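Local atomic coordinates of Lin2722 protein (Listeria innocua, PDB entry 3DS8), a protein that is of unknown function but has the alpha/beta-hydrolase fold and probably hydrolyses a substrate that has not been identified. Residues Ile6-Gly11 with Arg59-Phe64; Thr94-Val99 with Pro122-Leu127; Pro170-Leu175 with Gly205-Tyr210. All coordinates share one frame; numbering follows the deposited sequence.

Contact 1 of 3, residues Ile6-Gly11 with Arg59-Phe64; sequences IILIHG and RPIIKF. With SO4 (sulfate ion), chain C.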
ATOM      1  N   ILE A   6      -2.094 -10.496   5.283  1.00 13.91           N
ATOM      2  CA  ILE A   6      -1.523  -9.175   5.068  1.00 13.02           C
ATOM      3  C   ILE A   6      -0.395  -9.315   4.048  1.00 13.72           C
ATOM      4  O   ILE A   6       0.613  -9.955   4.331  1.00 14.11           O
ATOM      5  CB  ILE A   6      -0.954  -8.610   6.360  1.00 13.22           C
ATOM      6  CG1 ILE A   6      -2.038  -8.546   7.469  1.00 13.45           C
ATOM      7  CG2 ILE A   6      -0.221  -7.250   6.025  1.00 14.65           C
ATOM      8  CD1 ILE A   6      -1.429  -8.358   8.866  1.00 14.95           C
ATOM      9  N   ILE A   7      -0.594  -8.770   2.850  1.00 12.76           N
ATOM     10  CA  ILE A   7       0.436  -8.795   1.804  1.00 13.45           C
ATOM     11  C   ILE A   7       1.362  -7.577   1.961  1.00 13.75           C
ATOM     12  O   ILE A   7       0.905  -6.429   2.051  1.00 14.07           O
ATOM     13  CB  ILE A   7      -0.152  -8.891   0.403  1.00 14.12           C
ATOM     14  CG1 ILE A   7       0.933  -9.174  -0.631  1.00 14.04           C
ATOM     15  CG2 ILE A   7      -0.836  -7.651  -0.070  1.00 19.16           C
ATOM     16  CD1 ILE A   7       0.380  -9.801  -1.859  1.00 18.76           C
ATOM     17  N   LEU A   8       2.659  -7.830   1.981  1.00 11.91           N
ATOM     18  CA  LEU A   8       3.710  -6.782   2.076  1.00 12.13           C
ATOM     19  C   LEU A   8       4.413  -6.688   0.737  1.00 13.00           C
ATOM     20  O   LEU A   8       4.990  -7.671   0.221  1.00 14.63           O
ATOM     21  CB  LEU A   8       4.739  -7.105   3.153  1.00 10.97           C
ATOM     22  CG  LEU A   8       4.136  -7.317   4.548  1.00 14.09           C
ATOM     23  CD1 LEU A   8       5.284  -7.693   5.550  1.00 14.36           C
ATOM     24  CD2 LEU A   8       3.265  -6.125   5.019  1.00 14.06           C
ATOM     25  N   ILE A   9       4.415  -5.478   0.178  1.00 12.79           N
ATOM     26  CA  ILE A   9       4.974  -5.239  -1.159  1.00 12.88           C
ATOM     27  C   ILE A   9       6.044  -4.144  -1.114  1.00 13.45           C
ATOM     28  O   ILE A   9       5.773  -3.034  -0.652  1.00 13.86           O
ATOM     29  CB  ILE A   9       3.915  -4.898  -2.211  1.00 13.28           C
ATOM     30  CG1 ILE A   9       2.840  -5.976  -2.240  1.00 14.65           C
ATOM     31  CG2 ILE A   9       4.581  -4.751  -3.574  1.00 13.09           C
ATOM     32  CD1 ILE A   9       1.806  -5.808  -3.326  1.00 16.28           C
ATOM     33  N   HIS A  10       7.218  -4.491  -1.620  1.00 12.84           N
ATOM     34  CA  HIS A  10       8.381  -3.616  -1.687  1.00 12.37           C
ATOM     35  C   HIS A  10       8.212  -2.471  -2.710  1.00 12.48           C
ATOM     36  O   HIS A  10       7.276  -2.482  -3.524  1.00 13.65           O
ATOM     37  CB  HIS A  10       9.635  -4.455  -2.008  1.00 11.42           C
ATOM     38  CG  HIS A  10       9.557  -5.200  -3.306  1.00 12.83           C
ATOM     39  ND1 HIS A  10       9.820  -4.605  -4.521  1.00 13.30           N
ATOM     40  CD2 HIS A  10       9.191  -6.475  -3.580  1.00 13.44           C
ATOM     41  CE1 HIS A  10       9.683  -5.508  -5.484  1.00 14.53           C
ATOM     42  NE2 HIS A  10       9.302  -6.648  -4.940  1.00 13.76           N
ATOM     43  N   GLY A  11       9.152  -1.531  -2.639  1.00 13.04           N
ATOM     44  CA  GLY A  11       9.333  -0.449  -3.595  1.00 13.38           C
ATOM     45  C   GLY A  11      10.223  -0.892  -4.735  1.00 13.00           C
ATOM     46  O   GLY A  11      10.761  -2.018  -4.748  1.00 12.75           O
ATOM     47  N   ARG A  59      -3.618 -13.819  11.047  1.00 13.89           N
ATOM     48  CA  ARG A  59      -3.183 -12.689  10.219  1.00 13.79           C
ATOM     49  C   ARG A  59      -1.916 -13.028   9.429  1.00 12.55           C
ATOM     50  O   ARG A  59      -0.908 -12.323   9.481  1.00 13.59           O
ATOM     51  CB  ARG A  59      -2.989 -11.436  11.108  1.00 13.12           C
ATOM     52  CG  ARG A  59      -4.265 -11.077  11.850  1.00 14.26           C
ATOM     53  CD  ARG A  59      -5.238 -10.437  10.892  1.00 13.43           C
ATOM     54  NE  ARG A  59      -4.931  -9.019  10.647  1.00 13.17           N
ATOM     55  CZ  ARG A  59      -5.151  -8.358   9.513  1.00 14.92           C
ATOM     56  NH1 ARG A  59      -5.565  -8.972   8.399  1.00 14.89           N
ATOM     57  NH2 ARG A  59      -4.902  -7.062   9.477  1.00 14.69           N
ATOM     58  N   PRO A  60      -1.978 -14.099   8.644  1.00 12.30           N
ATOM     59  CA  PRO A  60      -0.746 -14.570   8.016  1.00 12.39           C
ATOM     60  C   PRO A  60      -0.172 -13.524   7.070  1.00 12.56           C
ATOM     61  O   PRO A  60      -0.902 -12.865   6.340  1.00 12.64           O
ATOM     62  CB  PRO A  60      -1.178 -15.836   7.284  1.00 12.53           C
ATOM     63  CG  PRO A  60      -2.627 -15.640   7.050  1.00 12.71           C
ATOM     64  CD  PRO A  60      -3.134 -14.926   8.258  1.00 12.98           C
ATOM     65  N   ILE A  61       1.137 -13.367   7.113  1.00 13.26           N
ATOM     66  CA  ILE A  61       1.848 -12.415   6.286  1.00 13.15           C
ATOM     67  C   ILE A  61       2.313 -13.068   4.966  1.00 13.20           C
ATOM     68  O   ILE A  61       2.904 -14.166   4.939  1.00 13.21           O
ATOM     69  CB  ILE A  61       3.019 -11.799   7.076  1.00 14.31           C
ATOM     70  CG1 ILE A  61       2.459 -10.933   8.221  1.00 13.43           C
ATOM     71  CG2 ILE A  61       3.968 -10.974   6.147  1.00 14.17           C
ATOM     72  CD1 ILE A  61       3.539 -10.445   9.153  1.00 15.21           C
ATOM     73  N   ILE A  62       2.026 -12.387   3.870  1.00 12.37           N
ATOM     74  CA  ILE A  62       2.530 -12.775   2.556  1.00 13.20           C
ATOM     75  C   ILE A  62       3.611 -11.783   2.122  1.00 12.85           C
ATOM     76  O   ILE A  62       3.338 -10.634   1.753  1.00 12.95           O
ATOM     77  CB  ILE A  62       1.402 -12.844   1.510  1.00 13.49           C
ATOM     78  CG1 ILE A  62       0.190 -13.634   2.045  1.00 16.25           C
ATOM     79  CG2 ILE A  62       1.971 -13.360   0.130  1.00 14.12           C
ATOM     80  CD1 ILE A  62       0.398 -15.086   2.422  1.00 20.50           C
ATOM     81  N   LYS A  63       4.852 -12.214   2.233  1.00 12.74           N
ATOM     82  CA  LYS A  63       5.981 -11.398   1.820  1.00 13.22           C
ATOM     83  C   LYS A  63       6.116 -11.551   0.315  1.00 14.09           C
ATOM     84  O   LYS A  63       6.487 -12.601  -0.183  1.00 14.64           O
ATOM     85  CB  LYS A  63       7.253 -11.845   2.537  1.00 14.26           C
ATOM     86  CG  LYS A  63       7.137 -11.739   4.042  1.00 16.91           C
ATOM     87  CD  LYS A  63       8.467 -12.044   4.743  1.00 16.07           C
ATOM     88  CE  LYS A  63       8.324 -11.962   6.234  1.00 17.69           C
ATOM     89  NZ  LYS A  63       9.597 -12.350   6.917  1.00 19.10           N
ATOM     90  N   PHE A  64       5.837 -10.483  -0.401  1.00 13.39           N
ATOM     91  CA  PHE A  64       5.729 -10.579  -1.854  1.00 14.31           C
ATOM     92  C   PHE A  64       6.940  -9.989  -2.574  1.00 14.83           C
ATOM     93  O   PHE A  64       7.442  -8.934  -2.189  1.00 15.95           O
ATOM     94  CB  PHE A  64       4.441  -9.905  -2.328  1.00 14.84           C
ATOM     95  CG  PHE A  64       4.001 -10.368  -3.659  1.00 15.38           C
ATOM     96  CD1 PHE A  64       3.202 -11.491  -3.776  1.00 13.84           C
ATOM     97  CD2 PHE A  64       4.410  -9.711  -4.802  1.00 16.89           C
ATOM     98  CE1 PHE A  64       2.810 -11.961  -5.003  1.00 16.97           C
ATOM     99  CE2 PHE A  64       4.015 -10.165  -6.052  1.00 16.33           C
ATOM    100  CZ  PHE A  64       3.217 -11.300  -6.160  1.00 16.32           C
TER
HETATM  101  S   SO4 C 256      12.419  -1.020  -0.754  1.00 32.47           S
HETATM  102  O1  SO4 C 256      11.178  -1.415  -0.401  1.00 12.41           O
HETATM  103  O2  SO4 C 256      12.809   0.312  -0.197  1.00 33.26           O
HETATM  104  O3  SO4 C 256      13.419  -1.984  -0.252  1.00 33.63           O
HETATM  105  O4  SO4 C 256      12.523  -0.906  -2.241  1.00 36.65           O
HETATM  106  O   HOH W   1       7.898  -7.201  -0.136  1.00 13.02           O

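Contact 2 of 3, residues Thr94-Val99 with Pro122-Leu127; sequences TQMDGV and PTLRKL. With SO4 (sulfate ion), chain F.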
ATOM      1  N   THR A  94     -10.947 -14.755   0.995  1.00 16.23           N
ATOM      2  CA  THR A  94     -11.833 -13.888   0.216  1.00 17.30           C
ATOM      3  C   THR A  94     -11.458 -12.408   0.314  1.00 16.54           C
ATOM      4  O   THR A  94     -11.857 -11.627  -0.542  1.00 15.82           O
ATOM      5  CB  THR A  94     -13.273 -14.073   0.645  1.00 18.61           C
ATOM      6  OG1 THR A  94     -13.360 -13.843   2.042  1.00 20.38           O
ATOM      7  CG2 THR A  94     -13.741 -15.501   0.337  1.00 20.19           C
ATOM      8  N   GLN A  95     -10.735 -12.049   1.383  1.00 16.17           N
ATOM      9  CA  GLN A  95     -10.198 -10.690   1.609  1.00 16.82           C
ATOM     10  C   GLN A  95      -8.728 -10.755   1.948  1.00 15.99           C
ATOM     11  O   GLN A  95      -8.261 -11.769   2.438  1.00 15.18           O
ATOM     12  CB  GLN A  95     -10.888 -10.007   2.778  1.00 17.36           C
ATOM     13  CG  GLN A  95     -12.381  -9.867   2.645  1.00 20.47           C
ATOM     14  CD  GLN A  95     -12.953  -9.077   3.798  1.00 21.01           C
ATOM     15  OE1 GLN A  95     -13.192  -9.614   4.882  1.00 29.47           O
ATOM     16  NE2 GLN A  95     -13.162  -7.801   3.571  1.00 26.71           N
HETATM   17  N   MSE A  96      -8.018  -9.638   1.726  1.00 15.92           N
HETATM   18  CA  MSE A  96      -6.664  -9.466   2.205  1.00 18.33           C
HETATM   19  C   MSE A  96      -6.426  -7.980   2.483  1.00 15.55           C
HETATM   20  O   MSE A  96      -7.073  -7.139   1.897  1.00 15.50           O
HETATM   21  CB  MSE A  96      -5.691  -9.919   1.151  1.00 18.00           C
HETATM   22  CG  MSE A  96      -5.678  -9.062  -0.027  1.00 20.21           C
HETATM   23 SE   MSE A  96      -4.467  -9.857  -1.369  1.00 39.17          SE
HETATM   24  CE  MSE A  96      -3.904  -8.208  -2.301  1.00 25.97           C
ATOM     25  N   ASP A  97      -5.496  -7.708   3.368  1.00 15.19           N
ATOM     26  CA  ASP A  97      -4.979  -6.355   3.586  1.00 13.29           C
ATOM     27  C   ASP A  97      -3.613  -6.247   2.904  1.00 13.59           C
ATOM     28  O   ASP A  97      -2.994  -7.259   2.617  1.00 13.73           O
ATOM     29  CB  ASP A  97      -4.833  -6.101   5.056  1.00 13.38           C
ATOM     30  CG  ASP A  97      -6.130  -6.185   5.780  1.00 15.95           C
ATOM     31  OD1 ASP A  97      -7.165  -5.851   5.199  1.00 15.77           O
ATOM     32  OD2 ASP A  97      -6.081  -6.541   6.966  1.00 15.01           O
ATOM     33  N   GLY A  98      -3.195  -5.055   2.536  1.00 12.32           N
ATOM     34  CA  GLY A  98      -1.899  -4.875   1.904  1.00 13.70           C
ATOM     35  C   GLY A  98      -1.174  -3.637   2.386  1.00 12.98           C
ATOM     36  O   GLY A  98      -1.797  -2.632   2.664  1.00 15.19           O
ATOM     37  N   VAL A  99       0.136  -3.751   2.510  1.00 12.66           N
ATOM     38  CA  VAL A  99       1.011  -2.648   2.823  1.00 12.61           C
ATOM     39  C   VAL A  99       2.019  -2.598   1.699  1.00 13.83           C
ATOM     40  O   VAL A  99       2.691  -3.589   1.420  1.00 14.09           O
ATOM     41  CB  VAL A  99       1.763  -2.856   4.126  1.00 12.85           C
ATOM     42  CG1 VAL A  99       2.617  -1.599   4.432  1.00 13.34           C
ATOM     43  CG2 VAL A  99       0.805  -3.163   5.284  1.00 12.81           C
ATOM     44  N   PRO A 122      -8.530 -12.360  -3.851  1.00 17.45           N
ATOM     45  CA  PRO A 122      -9.053 -11.774  -2.617  1.00 18.53           C
ATOM     46  C   PRO A 122      -9.360 -10.283  -2.783  1.00 19.19           C
ATOM     47  O   PRO A 122      -8.639  -9.550  -3.467  1.00 21.92           O
ATOM     48  CB  PRO A 122      -7.946 -12.031  -1.617  1.00 18.18           C
ATOM     49  CG  PRO A 122      -7.078 -13.106  -2.256  1.00 16.61           C
ATOM     50  CD  PRO A 122      -7.130 -12.767  -3.677  1.00 17.30           C
ATOM     51  N   THR A 123     -10.428  -9.830  -2.159  1.00 19.09           N
ATOM     52  CA  THR A 123     -10.780  -8.421  -2.233  1.00 19.76           C
ATOM     53  C   THR A 123      -9.831  -7.675  -1.273  1.00 17.74           C
ATOM     54  O   THR A 123      -9.646  -8.112  -0.137  1.00 15.59           O
ATOM     55  CB  THR A 123     -12.205  -8.155  -1.738  1.00 20.65           C
ATOM     56  OG1 THR A 123     -12.313  -8.601  -0.395  1.00 30.98           O
ATOM     57  CG2 THR A 123     -13.201  -8.886  -2.505  1.00 21.80           C
ATOM     58  N   LEU A 124      -9.246  -6.568  -1.716  1.00 17.40           N
ATOM     59  CA  LEU A 124      -8.403  -5.746  -0.821  1.00 16.84           C
ATOM     60  C   LEU A 124      -9.321  -5.019   0.160  1.00 16.18           C
ATOM     61  O   LEU A 124     -10.326  -4.441  -0.223  1.00 16.18           O
ATOM     62  CB  LEU A 124      -7.592  -4.730  -1.618  1.00 17.98           C
ATOM     63  CG  LEU A 124      -6.437  -4.027  -0.973  1.00 18.64           C
ATOM     64  CD1 LEU A 124      -5.376  -5.005  -0.445  1.00 18.81           C
ATOM     65  CD2 LEU A 124      -5.835  -3.055  -2.039  1.00 20.16           C
ATOM     66  N   ARG A 125      -8.999  -5.118   1.430  1.00 14.31           N
ATOM     67  CA  ARG A 125      -9.752  -4.503   2.489  1.00 15.12           C
ATOM     68  C   ARG A 125      -9.004  -3.256   3.007  1.00 15.94           C
ATOM     69  O   ARG A 125      -9.431  -2.132   2.767  1.00 16.62           O
ATOM     70  CB  ARG A 125     -10.023  -5.507   3.601  1.00 14.20           C
ATOM     71  CG  ARG A 125     -10.848  -4.919   4.754  1.00 13.83           C
ATOM     72  CD  ARG A 125     -10.983  -5.850   5.932  1.00 16.97           C
ATOM     73  NE  ARG A 125      -9.726  -6.105   6.622  1.00 16.08           N
ATOM     74  CZ  ARG A 125      -9.655  -6.598   7.854  1.00 17.07           C
ATOM     75  NH1 ARG A 125     -10.768  -6.896   8.530  1.00 19.50           N
ATOM     76  NH2 ARG A 125      -8.490  -6.775   8.418  1.00 16.91           N
ATOM     77  N   LYS A 126      -7.900  -3.453   3.706  1.00 14.06           N
ATOM     78  CA  LYS A 126      -7.069  -2.322   4.171  1.00 14.35           C
ATOM     79  C   LYS A 126      -5.894  -2.171   3.228  1.00 14.49           C
ATOM     80  O   LYS A 126      -5.277  -3.169   2.849  1.00 16.87           O
ATOM     81  CB  LYS A 126      -6.556  -2.563   5.558  1.00 14.95           C
ATOM     82  CG  LYS A 126      -7.674  -2.619   6.614  1.00 15.81           C
ATOM     83  CD  LYS A 126      -7.134  -3.082   7.922  1.00 15.99           C
ATOM     84  CE  LYS A 126      -8.169  -3.196   8.971  1.00 18.09           C
ATOM     85  NZ  LYS A 126      -8.597  -1.927   9.589  1.00 18.21           N
ATOM     86  N   LEU A 127      -5.578  -0.945   2.860  1.00 14.50           N
ATOM     87  CA  LEU A 127      -4.497  -0.607   1.939  1.00 13.92           C
ATOM     88  C   LEU A 127      -3.654   0.469   2.610  1.00 14.09           C
ATOM     89  O   LEU A 127      -4.139   1.568   2.857  1.00 14.23           O
ATOM     90  CB  LEU A 127      -5.035  -0.051   0.622  1.00 14.45           C
ATOM     91  CG  LEU A 127      -4.114   0.127  -0.586  1.00 15.68           C
ATOM     92  CD1 LEU A 127      -4.995   0.515  -1.825  1.00 17.02           C
ATOM     93  CD2 LEU A 127      -2.978   1.131  -0.313  1.00 18.73           C
TER
HETATM   94  S   SO4 F 259     -12.548  -2.984   9.566  1.00 49.97           S
HETATM   95  O1  SO4 F 259     -13.665  -3.879   9.918  1.00 49.52           O
HETATM   96  O2  SO4 F 259     -13.042  -1.599   9.834  1.00 36.20           O
HETATM   97  O3  SO4 F 259     -11.335  -3.309  10.352  1.00 43.98           O
HETATM   98  O4  SO4 F 259     -12.114  -3.228   8.165  1.00 45.85           O

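Contact 3 of 3, residues Pro170-Leu175 with Gly205-Tyr210; sequences PDLEVL and GSAKAY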
ATOM      1  N   PRO A 170     -16.510  -0.498  -1.705  1.00 16.81           N
ATOM      2  CA  PRO A 170     -17.001   0.469  -0.738  1.00 17.84           C
ATOM      3  C   PRO A 170     -16.559   0.153   0.682  1.00 17.58           C
ATOM      4  O   PRO A 170     -16.772   0.977   1.547  1.00 18.61           O
ATOM      5  CB  PRO A 170     -18.512   0.347  -0.853  1.00 18.25           C
ATOM      6  CG  PRO A 170     -18.761  -0.955  -1.430  1.00 18.85           C
ATOM      7  CD  PRO A 170     -17.583  -1.368  -2.216  1.00 18.26           C
ATOM      8  N   ASP A 171     -15.963  -1.015   0.921  1.00 16.46           N
ATOM      9  CA  ASP A 171     -15.391  -1.331   2.239  1.00 16.62           C
ATOM     10  C   ASP A 171     -13.888  -1.069   2.361  1.00 15.76           C
ATOM     11  O   ASP A 171     -13.297  -1.321   3.422  1.00 15.64           O
ATOM     12  CB  ASP A 171     -15.701  -2.779   2.612  1.00 16.94           C
ATOM     13  CG  ASP A 171     -17.185  -3.033   2.693  1.00 23.08           C
ATOM     14  OD1 ASP A 171     -17.891  -2.200   3.291  1.00 23.86           O
ATOM     15  OD2 ASP A 171     -17.644  -4.036   2.124  1.00 30.14           O
ATOM     16  N   LEU A 172     -13.278  -0.566   1.295  1.00 14.40           N
ATOM     17  CA  LEU A 172     -11.826  -0.297   1.285  1.00 15.34           C
ATOM     18  C   LEU A 172     -11.471   0.717   2.384  1.00 13.87           C
ATOM     19  O   LEU A 172     -12.188   1.682   2.606  1.00 12.91           O
ATOM     20  CB  LEU A 172     -11.346   0.219  -0.051  1.00 14.12           C
ATOM     21  CG  LEU A 172      -9.814   0.270  -0.282  1.00 15.50           C
ATOM     22  CD1 LEU A 172      -9.246  -1.113  -0.426  1.00 18.64           C
ATOM     23  CD2 LEU A 172      -9.404   1.165  -1.466  1.00 16.13           C
ATOM     24  N   GLU A 173     -10.343   0.501   3.040  1.00 14.45           N
ATOM     25  CA  GLU A 173      -9.851   1.437   4.067  1.00 14.71           C
ATOM     26  C   GLU A 173      -8.400   1.749   3.702  1.00 13.77           C
ATOM     27  O   GLU A 173      -7.599   0.848   3.515  1.00 13.63           O
ATOM     28  CB  GLU A 173      -9.928   0.807   5.468  1.00 15.57           C
ATOM     29  CG  GLU A 173     -11.334   0.443   5.888  1.00 15.21           C
ATOM     30  CD  GLU A 173     -11.431  -0.209   7.252  1.00 18.65           C
ATOM     31  OE1 GLU A 173     -10.368  -0.561   7.781  1.00 19.39           O
ATOM     32  OE2 GLU A 173     -12.568  -0.295   7.832  1.00 22.86           O
ATOM     33  N   VAL A 174      -8.097   3.025   3.569  1.00 12.84           N
ATOM     34  CA  VAL A 174      -6.827   3.468   3.003  1.00 12.81           C
ATOM     35  C   VAL A 174      -6.090   4.332   3.990  1.00 13.21           C
ATOM     36  O   VAL A 174      -6.672   5.271   4.557  1.00 13.60           O
ATOM     37  CB  VAL A 174      -7.034   4.223   1.662  1.00 13.57           C
ATOM     38  CG1 VAL A 174      -5.719   4.781   1.177  1.00 11.65           C
ATOM     39  CG2 VAL A 174      -7.659   3.325   0.618  1.00 13.68           C
ATOM     40  N   LEU A 175      -4.811   4.025   4.202  1.00 12.43           N
ATOM     41  CA  LEU A 175      -3.922   4.848   5.005  1.00 12.99           C
ATOM     42  C   LEU A 175      -2.771   5.267   4.115  1.00 13.76           C
ATOM     43  O   LEU A 175      -2.057   4.412   3.528  1.00 13.83           O
ATOM     44  CB  LEU A 175      -3.357   4.062   6.214  1.00 13.39           C
ATOM     45  CG  LEU A 175      -2.210   4.720   6.976  1.00 13.69           C
ATOM     46  CD1 LEU A 175      -2.662   6.040   7.583  1.00 14.15           C
ATOM     47  CD2 LEU A 175      -1.674   3.695   8.073  1.00 12.41           C
ATOM     48  N   GLY A 205     -14.879   9.247   0.080  1.00 21.21           N
ATOM     49  CA  GLY A 205     -16.211   9.125  -0.522  1.00 21.37           C
ATOM     50  C   GLY A 205     -16.327   7.939  -1.485  1.00 22.45           C
ATOM     51  O   GLY A 205     -17.446   7.638  -1.986  1.00 25.50           O
ATOM     52  N   SER A 206     -15.187   7.341  -1.823  1.00 20.31           N
ATOM     53  CA  SER A 206     -15.129   6.087  -2.589  1.00 19.31           C
ATOM     54  C   SER A 206     -14.845   4.947  -1.593  1.00 18.05           C
ATOM     55  O   SER A 206     -15.565   3.967  -1.491  1.00 17.78           O
ATOM     56  CB  SER A 206     -14.013   6.187  -3.644  1.00 19.92           C
ATOM     57  OG  SER A 206     -14.152   7.382  -4.425  1.00 21.64           O
ATOM     58  N   ALA A 207     -13.741   5.086  -0.889  1.00 17.43           N
ATOM     59  CA  ALA A 207     -13.359   4.165   0.176  1.00 16.95           C
ATOM     60  C   ALA A 207     -14.182   4.440   1.417  1.00 17.01           C
ATOM     61  O   ALA A 207     -14.659   5.581   1.617  1.00 17.18           O
ATOM     62  CB  ALA A 207     -11.901   4.365   0.476  1.00 16.95           C
ATOM     63  N   LYS A 208     -14.328   3.428   2.270  1.00 14.61           N
ATOM     64  CA  LYS A 208     -14.971   3.604   3.559  1.00 14.92           C
ATOM     65  C   LYS A 208     -14.137   4.526   4.467  1.00 13.56           C
ATOM     66  O   LYS A 208     -14.683   5.400   5.138  1.00 14.33           O
ATOM     67  CB  LYS A 208     -15.204   2.266   4.246  1.00 13.80           C
ATOM     68  CG  LYS A 208     -15.903   2.411   5.557  1.00 16.70           C
ATOM     69  CD  LYS A 208     -16.331   1.116   6.089  1.00 19.49           C
ATOM     70  CE  LYS A 208     -15.169   0.297   6.582  1.00 23.58           C
ATOM     71  NZ  LYS A 208     -15.642  -0.987   7.215  1.00 26.30           N
ATOM     72  N   ALA A 209     -12.827   4.348   4.459  1.00 13.74           N
ATOM     73  CA  ALA A 209     -11.952   5.121   5.310  1.00 13.23           C
ATOM     74  C   ALA A 209     -10.769   5.608   4.506  1.00 12.94           C
ATOM     75  O   ALA A 209     -10.246   4.911   3.635  1.00 12.58           O
ATOM     76  CB  ALA A 209     -11.467   4.292   6.494  1.00 12.55           C
ATOM     77  N   TYR A 210     -10.353   6.827   4.793  1.00 13.04           N
ATOM     78  CA  TYR A 210      -9.151   7.378   4.218  1.00 13.48           C
ATOM     79  C   TYR A 210      -8.485   8.211   5.282  1.00 13.64           C
ATOM     80  O   TYR A 210      -9.080   9.152   5.761  1.00 14.24           O
ATOM     81  CB  TYR A 210      -9.448   8.274   3.010  1.00 13.37           C
ATOM     82  CG  TYR A 210      -8.212   8.964   2.513  1.00 14.69           C
ATOM     83  CD1 TYR A 210      -7.175   8.238   1.925  1.00 14.78           C
ATOM     84  CD2 TYR A 210      -8.034  10.359   2.676  1.00 13.24           C
ATOM     85  CE1 TYR A 210      -5.985   8.876   1.523  1.00 13.82           C
ATOM     86  CE2 TYR A 210      -6.874  11.000   2.214  1.00 14.71           C
ATOM     87  CZ  TYR A 210      -5.843  10.229   1.648  1.00 12.33           C
ATOM     88  OH  TYR A 210      -4.693  10.865   1.202  1.00 13.40           O
TER
HETATM   89  O   HOH W   2     -13.671  -2.648   5.787  1.00 20.54           O
HETATM   90  O   HOH W   3     -17.511  -2.135   5.794  1.00 53.92           O

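Contact 1 of 3, residues Ile6-Gly11 with Arg59-Phe64
I7 and F64 run side by side on one face of the sheet, pointing the same way, with I7 CD1 3.8 Å from F64 CD1 and set obliquely to the ring. In both, the first branch atom is anti to the backbone N (I7 CG1, chi1 -169°; F64 CG, chi1 -159°), beside the carbonyl carbon, and both side chains lie against helix 73-91. I9 joins more loosely, through CG1 against F64 CB. On the other face L8 and I61 meet methyl to methyl, L8 CD1 to I61 CG2 at 3.6 Å, beneath helix 20-30. Strands 6-9 and 61-66 are parallel neighbours in the central sheet of an alpha/beta-hydrolase fold, with helices packed on each face. Between them the backbones zip: I6 N to P60 O, I62 N to I6 O, L8 N to I62 O at 2.9 Å, and F64 N to L8 O at 3.0 Å. At the start of the strands R59 folds back so that I6 CG1 lies over one face of its guanidinium, 3.7 Å from R59 NH1. That NH1 gives a hydrogen bond to I4 O, while NE and NH2 form salt bridges with E240 and D97. Past the other end, the edge of the H10 ring meets F64 O through CD2 (3.3 Å). Two bonds fix the H10 ring, ND1 to G11 O (2.8 Å) and NE2 with F66 N. G11 N binds a sulfate, probably from the crystallisation liquor, at O1 (3.0 Å); in related hydrolases the turn after this strand commonly borders the oxyanion hole.

Contact 2 of 3, residues Thr94-Val99 with Pro122-Leu127
R125 grips D97 side-on with two nitrogens, NE to OD1 at 2.9 Å and NH2 to OD2 at 2.8 Å. Each carboxylate oxygen offers its syn lone pair, and the two flat groups are only 10° from coplanar, a classic bidentate salt bridge. The pair sits in a beta-alpha-beta crossover, strand 95-101 leading through helix 103-114 to its parallel neighbour 123-130, and it marks a beta bulge: M96 faces L124, but G98 faces L127, so R125 and K126 together span the place of D97. D97 repairs the break itself, OD1 also taking K126 N (2.9 Å) from above the carboxylate plane. That places two donors on OD1, while OD2 has a second partner in R59; two arginines, with the added amide N-H, would be expected to favour the charged carboxylate. K126 sends its chain alongside D97, its CE over one face of the R125 guanidinium, and its NZ goes to F238 O, F242 O, E173 and a sulfate.

On both sides of the bulge the backbone bonding is normal: R125 N to M96 O (2.8 Å) before it, G98 N to K126 O after it. At the outer end T94 O is held twice by T123, through N (2.8 Å) and through OG1 (3.1 Å). The hydroxyl reaches it because OG1 stands between the backbone N and the carbonyl carbon (chi1 59°).

The face carrying M96, P122 and L124 is apolar and lies against helices 103-114 and 73-91. The selenomethionine M96 crosses P122 with its CG near the ring's CB. L124 bends inward, CD1 lying 3.7 Å from G98 N, where glycine has no side chain, and 4.0 Å from M96 CE.

Contact 3 of 3, residues Pro170-Leu175 with Gly205-Tyr210
K208 NZ is held from several directions: by E173 OE2 in a salt bridge of 3.2 Å, by a water and, from beyond the two segments, by T244 O. The water accepts from NZ at 2.9 Å and gives a hydrogen bond to D171 O at 2.7 Å, tying the lysine to the backbone of the facing segment. K208 leaves its own backbone with CG anti to N (chi1 -178°), beside the carbonyl carbon. The lysine and glutamate side chains lie side by side, pointing the same way. E173 is shared, its OE1 pairing with K126 on the next strand.

Behind this polar cluster the two chains come together as parallel neighbours, strands 173-180 and 209-216, part of a beta-alpha-beta unit near one end of the central sheet. In alpha/beta hydrolases the catalytic acid and histidine commonly follow strands of this kind; the segments here are the entry ends of the strands. The first backbone bonds are poor: L172 O faces both K208 N and A209 N, each a weak bond. Pairing settles with V174 N to A209 O at 2.9 Å, although the donor stands well above the carbonyl plane.

On the side of the salt bridge A209 CB fits against E173 CG (3.9 Å). On the opposite face V174 CG1 meets the edge of the Y210 ring, in its plane, at CD1 (3.8 Å), and the hydroxyl of Y210 bonds to E212 and T199. Closer to the loop, A207 CB lies 3.4 Å from L172 O and 4.2 Å from L172 CB.

Overall arrangement
The three contacts step across one sheet in the order 61-66, 6-9, 95-101, 123-130, 173-180, 209-216. Contacts 1 and 2 share the seam between strands 6-9 and 95-101, where I7 O is 2.8 Å from V99 N and R59 NH2 bridges to D97 OD2 at 2.8 Å. Contacts 2 and 3 meet between strands 123-130 and 173-180, with L127 N 2.8 Å from E173 O. Contacts 1 and 3 do not touch, their centres being about 20 Å apart. Strand 95-101 runs into a probable nucleophile elbow at S102, which with H222 and D188 has the geometry of a catalytic triad; I9 of contact 1 packs against that elbow.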